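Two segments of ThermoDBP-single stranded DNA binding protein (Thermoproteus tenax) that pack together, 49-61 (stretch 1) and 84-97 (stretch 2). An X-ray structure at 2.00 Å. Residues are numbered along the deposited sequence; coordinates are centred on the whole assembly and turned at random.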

ATOM      1  N   ARG A  49       8.722  12.064  -7.459  1.00105.17           N
ATOM      2  CA  ARG A  49       7.561  11.744  -6.629  1.00103.63           C
ATOM      3  C   ARG A  49       7.722  10.457  -5.808  1.00 95.72           C
ATOM      4  O   ARG A  49       8.490   9.563  -6.189  1.00 92.97           O
ATOM      5  N   PRO A  50       7.003  10.365  -4.668  1.00 87.21           N
ATOM      6  CA  PRO A  50       6.854   9.087  -3.998  1.00 83.35           C
ATOM      7  C   PRO A  50       6.194   8.064  -4.915  1.00 80.88           C
ATOM      8  O   PRO A  50       5.136   8.324  -5.490  1.00 81.84           O
ATOM      9  N   GLU A  51       6.836   6.910  -5.052  1.00 65.20           N
ATOM     10  CA  GLU A  51       6.298   5.826  -5.870  1.00 62.93           C
ATOM     11  C   GLU A  51       5.068   5.224  -5.191  1.00 54.97           C
ATOM     12  O   GLU A  51       4.226   4.618  -5.846  1.00 52.05           O
ATOM     13  N   PHE A  52       4.985   5.424  -3.879  1.00 50.07           N
ATOM     14  CA  PHE A  52       3.937   4.858  -3.044  1.00 47.50           C
ATOM     15  C   PHE A  52       2.563   4.882  -3.698  1.00 44.99           C
ATOM     16  O   PHE A  52       1.876   3.863  -3.745  1.00 42.77           O
ATOM     17  N   PHE A  53       2.180   6.056  -4.180  1.00 45.11           N
ATOM     18  CA  PHE A  53       0.816   6.299  -4.654  1.00 47.36           C
ATOM     19  C   PHE A  53       0.485   5.573  -5.945  1.00 47.23           C
ATOM     20  O   PHE A  53      -0.615   5.028  -6.113  1.00 45.80           O
ATOM     21  N   LYS A  54       1.474   5.540  -6.829  1.00 50.46           N
ATOM     22  CA  LYS A  54       1.414   4.799  -8.071  1.00 53.94           C
ATOM     23  C   LYS A  54       1.288   3.311  -7.800  1.00 52.15           C
ATOM     24  O   LYS A  54       0.491   2.614  -8.438  1.00 50.54           O
ATOM     25  N   LEU A  55       2.082   2.822  -6.843  1.00 49.62           N
ATOM     26  CA  LEU A  55       2.023   1.418  -6.460  1.00 49.24           C
ATOM     27  C   LEU A  55       0.650   1.108  -5.833  1.00 47.41           C
ATOM     28  O   LEU A  55       0.006   0.119  -6.180  1.00 47.16           O
ATOM     29  N   LEU A  56       0.206   1.976  -4.929  1.00 43.79           N
ATOM     30  CA  LEU A  56      -1.037   1.726  -4.209  1.00 43.39           C
ATOM     31  C   LEU A  56      -2.231   1.687  -5.183  1.00 42.39           C
ATOM     32  O   LEU A  56      -3.113   0.837  -5.086  1.00 40.40           O
ATOM     33  N   PHE A  57      -2.226   2.621  -6.115  1.00 45.41           N
ATOM     34  CA  PHE A  57      -3.320   2.786  -7.066  1.00 45.90           C
ATOM     35  C   PHE A  57      -3.437   1.625  -8.023  1.00 45.88           C
ATOM     36  O   PHE A  57      -4.539   1.197  -8.340  1.00 47.18           O
ATOM     37  N   GLY A  58      -2.298   1.115  -8.469  1.00 46.90           N
ATOM     38  CA  GLY A  58      -2.271  -0.102  -9.273  1.00 48.06           C
ATOM     39  C   GLY A  58      -2.765  -1.285  -8.475  1.00 46.78           C
ATOM     40  O   GLY A  58      -3.513  -2.121  -8.982  1.00 47.51           O
ATOM     41  N   ALA A  59      -2.379  -1.336  -7.201  1.00 44.54           N
ATOM     42  CA  ALA A  59      -2.843  -2.406  -6.327  1.00 44.10           C
ATOM     43  C   ALA A  59      -4.374  -2.384  -6.164  1.00 41.74           C
ATOM     44  O   ALA A  59      -5.019  -3.427  -6.231  1.00 43.31           O
ATOM     45  N   VAL A  60      -4.948  -1.196  -5.984  1.00 39.61           N
ATOM     46  CA  VAL A  60      -6.406  -1.088  -5.816  1.00 39.80           C
ATOM     47  C   VAL A  60      -7.141  -1.413  -7.103  1.00 40.27           C
ATOM     48  O   VAL A  60      -8.103  -2.184  -7.093  1.00 44.19           O
ATOM     49  N   ALA A  61      -6.711  -0.823  -8.204  1.00 42.23           N
ATOM     50  CA  ALA A  61      -7.403  -0.971  -9.498  1.00 43.66           C
ATOM     51  C   ALA A  61      -7.336  -2.421  -9.909  1.00 46.27           C
ATOM     52  O   ALA A  61      -8.344  -2.989 -10.319  1.00 48.77           O
ATOM     53  N   LYS A  84     -12.955  10.636  -0.062  1.00 44.48           N
ATOM     54  CA  LYS A  84     -12.686   9.550   0.893  1.00 45.40           C
ATOM     55  C   LYS A  84     -11.485   8.668   0.519  1.00 43.59           C
ATOM     56  O   LYS A  84     -10.666   8.323   1.375  1.00 41.68           O
ATOM     57  N   PHE A  85     -11.391   8.294  -0.740  1.00 40.50           N
ATOM     58  CA  PHE A  85     -10.232   7.504  -1.206  1.00 42.46           C
ATOM     59  C   PHE A  85      -8.945   8.290  -1.155  1.00 43.13           C
ATOM     60  O   PHE A  85      -7.928   7.767  -0.708  1.00 42.72           O
ATOM     61  N   ARG A  86      -8.985   9.546  -1.594  1.00 44.42           N
ATOM     62  CA  ARG A  86      -7.762  10.357  -1.615  1.00 45.38           C
ATOM     63  C   ARG A  86      -7.283  10.603  -0.188  1.00 43.45           C
ATOM     64  O   ARG A  86      -6.088  10.476   0.113  1.00 40.80           O
ATOM     65  N   GLU A  87      -8.215  10.956   0.697  1.00 41.91           N
ATOM     66  CA  GLU A  87      -7.866  11.206   2.105  1.00 42.23           C
ATOM     67  C   GLU A  87      -7.316   9.954   2.819  1.00 41.77           C
ATOM     68  O   GLU A  87      -6.317  10.027   3.527  1.00 42.82           O
ATOM     69  N   THR A  88      -7.983   8.824   2.658  1.00 39.97           N
ATOM     70  CA  THR A  88      -7.563   7.601   3.340  1.00 39.78           C
ATOM     71  C   THR A  88      -6.292   7.001   2.723  1.00 41.31           C
ATOM     72  O   THR A  88      -5.510   6.400   3.431  1.00 41.16           O
ATOM     73  N   SER A  89      -6.059   7.220   1.417  1.00 42.49           N
ATOM     74  CA  SER A  89      -4.772   6.866   0.837  1.00 44.51           C
ATOM     75  C   SER A  89      -3.640   7.734   1.422  1.00 44.10           C
ATOM     76  O   SER A  89      -2.548   7.233   1.725  1.00 44.62           O
ATOM     77  N   ARG A  90      -3.910   9.013   1.661  1.00 42.87           N
ATOM     78  CA  ARG A  90      -2.932   9.861   2.346  1.00 45.22           C
ATOM     79  C   ARG A  90      -2.680   9.435   3.781  1.00 44.95           C
ATOM     80  O   ARG A  90      -1.568   9.571   4.255  1.00 45.48           O
ATOM     81  N   GLU A  91      -3.724   8.952   4.462  1.00 47.37           N
ATOM     82  CA  GLU A  91      -3.603   8.529   5.861  1.00 47.96           C
ATOM     83  C   GLU A  91      -2.776   7.261   5.943  1.00 46.74           C
ATOM     84  O   GLU A  91      -1.989   7.091   6.857  1.00 45.79           O
ATOM     85  N   LEU A  92      -2.958   6.373   4.963  1.00 46.05           N
ATOM     86  CA  LEU A  92      -2.106   5.191   4.811  1.00 46.08           C
ATOM     87  C   LEU A  92      -0.631   5.538   4.570  1.00 44.49           C
ATOM     88  O   LEU A  92       0.271   4.922   5.159  1.00 42.53           O
ATOM     89  N   PHE A  93      -0.398   6.496   3.680  1.00 43.23           N
ATOM     90  CA  PHE A  93       0.953   6.910   3.331  1.00 43.19           C
ATOM     91  C   PHE A  93       1.665   7.475   4.567  1.00 44.97           C
ATOM     92  O   PHE A  93       2.796   7.096   4.876  1.00 42.53           O
ATOM     93  N   ASP A  94       0.975   8.365   5.272  1.00 46.72           N
ATOM     94  CA  ASP A  94       1.520   8.983   6.485  1.00 50.98           C
ATOM     95  C   ASP A  94       1.748   7.976   7.598  1.00 50.64           C
ATOM     96  O   ASP A  94       2.765   8.025   8.253  1.00 50.41           O
ATOM     97  N   GLY A  95       0.783   7.085   7.804  1.00 48.57           N
ATOM     98  CA  GLY A  95       0.892   6.075   8.826  1.00 47.18           C
ATOM     99  C   GLY A  95       2.018   5.090   8.548  1.00 48.04           C
ATOM    100  O   GLY A  95       2.745   4.716   9.469  1.00 46.29           O
ATOM    101  N   LEU A  96       2.152   4.650   7.295  1.00 47.13           N
ATOM    102  CA  LEU A  96       3.239   3.737   6.919  1.00 47.47           C
ATOM    103  C   LEU A  96       4.606   4.391   7.013  1.00 48.63           C
ATOM    104  O   LEU A  96       5.548   3.768   7.475  1.00 45.40           O
ATOM    105  N   LYS A  97       4.695   5.629   6.545  1.00 48.37           N
ATOM    106  CA  LYS A  97       5.934   6.386   6.590  1.00 52.96           C
ATOM    107  C   LYS A  97       6.359   6.589   8.027  1.00 54.75           C
ATOM    108  O   LYS A  97       7.539   6.434   8.357  1.00 54.31           O
TER

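Helix 52-61 and helix 84-97 cross at 124°, their axes no closer than 11.1 Å, and the gap this leaves is filled largely by aromatic rings. No hydrogen bond links the two stretches; the 619 Å² they bury depends on the fit of side chains.

The fit is tightest around Phe93. With chi1 in the t well, its CA-to-CB bond points toward stretch 1 and its ring enters a hollow formed by Pro50, Phe52 and Phe53. Phe52, also t, lies with one face under the edge of Phe93, the ring planes at 64° and CG of Phe52 3.5 Å from CD1 of Phe93. CB of Phe93 adds an off-centre CH-pi contact to the same ring. Phe53 leaves its backbone sideways, but its m rotamer carries the ring tip inward, so that CZ of Phe53 sits over one face of Phe93, 3.5 Å from its CG, with the two ring planes at an oblique 37°. Pro50 touches the ring through CB, 4.0 Å from CE1 of Phe93.

The edge of the Phe52 ring meets two leucines: its CZ lies 3.7 Å from CG of Leu92, and its CE1 3.6 Å from CD1 of Leu96. Leu56 (t, p) packs alongside, its CD1 3.8 Å from CD2 of Leu92 and its CD2 3.7 Å from CB of Ser89. The small Ser89 side chain adds little bulk here, and its OG is satisfied within its own helix by donating to O of Arg86 (2.8 Å).

Farther along, Phe57 (m) offers a ring face to Phe85 (t), CZ of Phe57 approaching CE2 of Phe85 to 3.6 Å. Val60 (t) flanks Phe85, with CG1 4.1 Å from its CE1. At the exposed margin, Arg90 starts away from stretch 1 but folds back through m, m torsions, so that CZ of Phe53 lies over one face of the Arg90 guanidinium, 3.6 Å from NE of Arg90.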

ATOM      1  CB  ARG A  49       6.321  11.606  -7.519  1.00112.45           C
ATOM      2  CG  ARG A  49       6.127  12.749  -8.516  1.00121.17           C
ATOM      3  CD  ARG A  49       4.731  12.735  -9.144  1.00129.67           C
ATOM      4  NE  ARG A  49       3.680  12.504  -8.150  1.00130.86           N
ATOM      5  CZ  ARG A  49       3.246  13.402  -7.265  1.00128.85           C
ATOM      6  NH1 ARG A  49       3.755  14.629  -7.228  1.00131.46           N
ATOM      7  NH2 ARG A  49       2.288  13.066  -6.407  1.00125.42           N
ATOM      8  CB  PRO A  50       5.943   9.418  -2.816  1.00 83.48           C
ATOM      9  CG  PRO A  50       6.238  10.803  -2.507  1.00 84.59           C
ATOM     10  CD  PRO A  50       6.479  11.462  -3.835  1.00 86.50           C
ATOM     11  CB  GLU A  51       7.360   4.753  -6.084  1.00 68.56           C
ATOM     12  CG  GLU A  51       7.210   3.976  -7.377  1.00 73.30           C
ATOM     13  CD  GLU A  51       8.378   3.034  -7.635  1.00 79.04           C
ATOM     14  OE1 GLU A  51       8.230   2.147  -8.505  1.00 81.79           O
ATOM     15  OE2 GLU A  51       9.437   3.183  -6.971  1.00 81.88           O
ATOM     16  CB  PHE A  52       3.845   5.602  -1.726  1.00 46.38           C
ATOM     17  CG  PHE A  52       2.775   5.078  -0.828  1.00 47.05           C
ATOM     18  CD1 PHE A  52       3.041   4.046   0.065  1.00 48.66           C
ATOM     19  CD2 PHE A  52       1.492   5.588  -0.880  1.00 46.69           C
ATOM     20  CE1 PHE A  52       2.051   3.562   0.908  1.00 47.53           C
ATOM     21  CE2 PHE A  52       0.498   5.092  -0.050  1.00 48.44           C
ATOM     22  CZ  PHE A  52       0.780   4.076   0.838  1.00 47.95           C
ATOM     23  CB  PHE A  53       0.583   7.808  -4.759  1.00 47.08           C
ATOM     24  CG  PHE A  53       0.507   8.470  -3.411  1.00 47.25           C
ATOM     25  CD1 PHE A  53      -0.597   8.260  -2.599  1.00 47.64           C
ATOM     26  CD2 PHE A  53       1.550   9.223  -2.922  1.00 48.36           C
ATOM     27  CE1 PHE A  53      -0.677   8.845  -1.336  1.00 46.80           C
ATOM     28  CE2 PHE A  53       1.483   9.808  -1.654  1.00 47.54           C
ATOM     29  CZ  PHE A  53       0.387   9.601  -0.863  1.00 48.13           C
ATOM     30  CB  LYS A  54       2.683   5.065  -8.885  1.00 60.00           C
ATOM     31  CG  LYS A  54       2.575   4.722 -10.349  1.00 67.64           C
ATOM     32  CD  LYS A  54       3.896   5.064 -11.136  1.00 73.57           C
ATOM     33  CE  LYS A  54       4.339   6.529 -10.965  1.00 77.61           C
ATOM     34  NZ  LYS A  54       3.599   7.543 -11.801  1.00 80.81           N
ATOM     35  CB  LEU A  55       3.179   1.059  -5.509  1.00 51.11           C
ATOM     36  CG  LEU A  55       4.604   1.256  -6.122  1.00 53.65           C
ATOM     37  CD1 LEU A  55       5.703   1.100  -5.067  1.00 53.05           C
ATOM     38  CD2 LEU A  55       4.874   0.347  -7.329  1.00 54.55           C
ATOM     39  CB  LEU A  56      -1.257   2.805  -3.146  1.00 43.07           C
ATOM     40  CG  LEU A  56      -2.586   2.805  -2.429  1.00 44.17           C
ATOM     41  CD1 LEU A  56      -2.635   1.603  -1.531  1.00 45.93           C
ATOM     42  CD2 LEU A  56      -2.752   4.037  -1.599  1.00 43.87           C
ATOM     43  CB  PHE A  57      -3.168   4.099  -7.828  1.00 48.82           C
ATOM     44  CG  PHE A  57      -3.678   5.307  -7.061  1.00 51.23           C
ATOM     45  CD1 PHE A  57      -3.483   5.427  -5.690  1.00 50.35           C
ATOM     46  CD2 PHE A  57      -4.353   6.329  -7.718  1.00 56.72           C
ATOM     47  CE1 PHE A  57      -3.947   6.532  -4.972  1.00 50.91           C
ATOM     48  CE2 PHE A  57      -4.826   7.460  -6.996  1.00 58.80           C
ATOM     49  CZ  PHE A  57      -4.607   7.545  -5.614  1.00 55.48           C
ATOM     50  CB  ALA A  59      -2.136  -2.342  -4.940  1.00 42.50           C
ATOM     51  CB  VAL A  60      -6.759   0.289  -5.266  1.00 38.46           C
ATOM     52  CG1 VAL A  60      -8.241   0.530  -5.275  1.00 38.56           C
ATOM     53  CG2 VAL A  60      -6.124   0.423  -3.837  1.00 37.18           C
ATOM     54  CB  ALA A  61      -6.756  -0.099 -10.568  1.00 45.06           C
ATOM     55  CB  LYS A  84     -13.912   8.657   1.081  1.00 47.55           C
ATOM     56  CG  LYS A  84     -13.891   7.884   2.376  1.00 51.29           C
ATOM     57  CD  LYS A  84     -14.504   8.704   3.525  1.00 54.89           C
ATOM     58  CE  LYS A  84     -13.909   8.356   4.855  1.00 57.35           C
ATOM     59  NZ  LYS A  84     -14.657   9.022   5.977  1.00 61.47           N
ATOM     60  CB  PHE A  85     -10.436   6.992  -2.605  1.00 42.49           C
ATOM     61  CG  PHE A  85      -9.337   6.078  -3.101  1.00 41.99           C
ATOM     62  CD1 PHE A  85      -9.193   4.800  -2.589  1.00 42.01           C
ATOM     63  CD2 PHE A  85      -8.487   6.489  -4.106  1.00 42.88           C
ATOM     64  CE1 PHE A  85      -8.185   3.938  -3.062  1.00 43.36           C
ATOM     65  CE2 PHE A  85      -7.476   5.632  -4.603  1.00 43.96           C
ATOM     66  CZ  PHE A  85      -7.331   4.363  -4.085  1.00 43.46           C
ATOM     67  CB  ARG A  86      -7.967  11.701  -2.339  1.00 50.21           C
ATOM     68  CG  ARG A  86      -8.258  11.632  -3.834  1.00 55.10           C
ATOM     69  CD  ARG A  86      -7.013  11.282  -4.650  1.00 63.81           C
ATOM     70  NE  ARG A  86      -7.361  10.962  -6.049  1.00 70.62           N
ATOM     71  CZ  ARG A  86      -7.131  11.733  -7.118  1.00 75.47           C
ATOM     72  NH1 ARG A  86      -6.517  12.920  -7.009  1.00 81.33           N
ATOM     73  NH2 ARG A  86      -7.517  11.301  -8.314  1.00 76.37           N
ATOM     74  CB  GLU A  87      -9.074  11.723   2.875  1.00 42.58           C
ATOM     75  CG  GLU A  87      -8.879  11.741   4.391  1.00 43.58           C
ATOM     76  CD  GLU A  87      -7.693  12.600   4.788  1.00 46.21           C
ATOM     77  OE1 GLU A  87      -7.292  13.453   3.953  1.00 47.18           O
ATOM     78  OE2 GLU A  87      -7.148  12.428   5.918  1.00 46.37           O
ATOM     79  CB  THR A  88      -8.703   6.552   3.488  1.00 39.29           C
ATOM     80  OG1 THR A  88      -9.172   6.086   2.199  1.00 38.32           O
ATOM     81  CG2 THR A  88      -9.858   7.111   4.349  1.00 38.55           C
ATOM     82  CB  SER A  89      -4.838   6.908  -0.702  1.00 46.70           C
ATOM     83  OG  SER A  89      -4.892   8.251  -1.124  1.00 53.96           O
ATOM     84  CB  ARG A  90      -3.346  11.333   2.336  1.00 46.74           C
ATOM     85  CG  ARG A  90      -3.076  12.001   1.015  1.00 48.45           C
ATOM     86  CD  ARG A  90      -1.522  12.385   0.996  1.00 49.77           C
ATOM     87  NE  ARG A  90      -1.024  12.879  -0.290  1.00 50.38           N
ATOM     88  CZ  ARG A  90       0.242  13.239  -0.527  1.00 53.27           C
ATOM     89  NH1 ARG A  90       1.178  13.179   0.423  1.00 51.83           N
ATOM     90  NH2 ARG A  90       0.580  13.671  -1.732  1.00 54.66           N
ATOM     91  CB  GLU A  91      -4.993   8.322   6.497  1.00 49.78           C
ATOM     92  CG  GLU A  91      -5.703   9.639   6.846  1.00 50.95           C
ATOM     93  CD  GLU A  91      -7.136   9.451   7.296  1.00 54.01           C
ATOM     94  OE1 GLU A  91      -7.495   8.312   7.608  1.00 55.69           O
ATOM     95  OE2 GLU A  91      -7.918  10.441   7.355  1.00 57.61           O
ATOM     96  CB  LEU A  92      -2.618   4.327   3.654  1.00 47.14           C
ATOM     97  CG  LEU A  92      -1.818   3.077   3.343  1.00 48.89           C
ATOM     98  CD1 LEU A  92      -1.649   2.189   4.586  1.00 49.58           C
ATOM     99  CD2 LEU A  92      -2.516   2.330   2.156  1.00 48.26           C
ATOM    100  CB  PHE A  93       0.888   7.948   2.213  1.00 43.74           C
ATOM    101  CG  PHE A  93       2.212   8.624   1.904  1.00 46.01           C
ATOM    102  CD1 PHE A  93       3.174   7.992   1.128  1.00 47.27           C
ATOM    103  CD2 PHE A  93       2.461   9.927   2.343  1.00 47.64           C
ATOM    104  CE1 PHE A  93       4.397   8.647   0.801  1.00 48.31           C
ATOM    105  CE2 PHE A  93       3.656  10.580   2.019  1.00 48.73           C
ATOM    106  CZ  PHE A  93       4.618   9.931   1.252  1.00 49.38           C
ATOM    107  CB  ASP A  94       0.595  10.081   7.015  1.00 54.01           C
ATOM    108  CG  ASP A  94       0.706  11.357   6.221  1.00 59.78           C
ATOM    109  OD1 ASP A  94       1.379  11.349   5.156  1.00 59.92           O
ATOM    110  OD2 ASP A  94       0.126  12.388   6.663  1.00 64.68           O
ATOM    111  CB  LEU A  96       3.076   3.196   5.516  1.00 50.39           C
ATOM    112  CG  LEU A  96       2.451   1.795   5.384  1.00 54.10           C
ATOM    113  CD1 LEU A  96       2.032   1.565   3.935  1.00 54.37           C
ATOM    114  CD2 LEU A  96       3.393   0.672   5.880  1.00 52.13           C
ATOM    115  CB  LYS A  97       5.735   7.731   5.908  1.00 55.08           C
ATOM    116  CG  LYS A  97       6.965   8.566   5.696  1.00 59.77           C
ATOM    117  CD  LYS A  97       6.595   9.767   4.822  1.00 64.93           C
ATOM    118  CE  LYS A  97       7.647  10.863   4.821  1.00 68.59           C
ATOM    119  NZ  LYS A  97       7.043  12.150   4.327  1.00 70.46           N
TER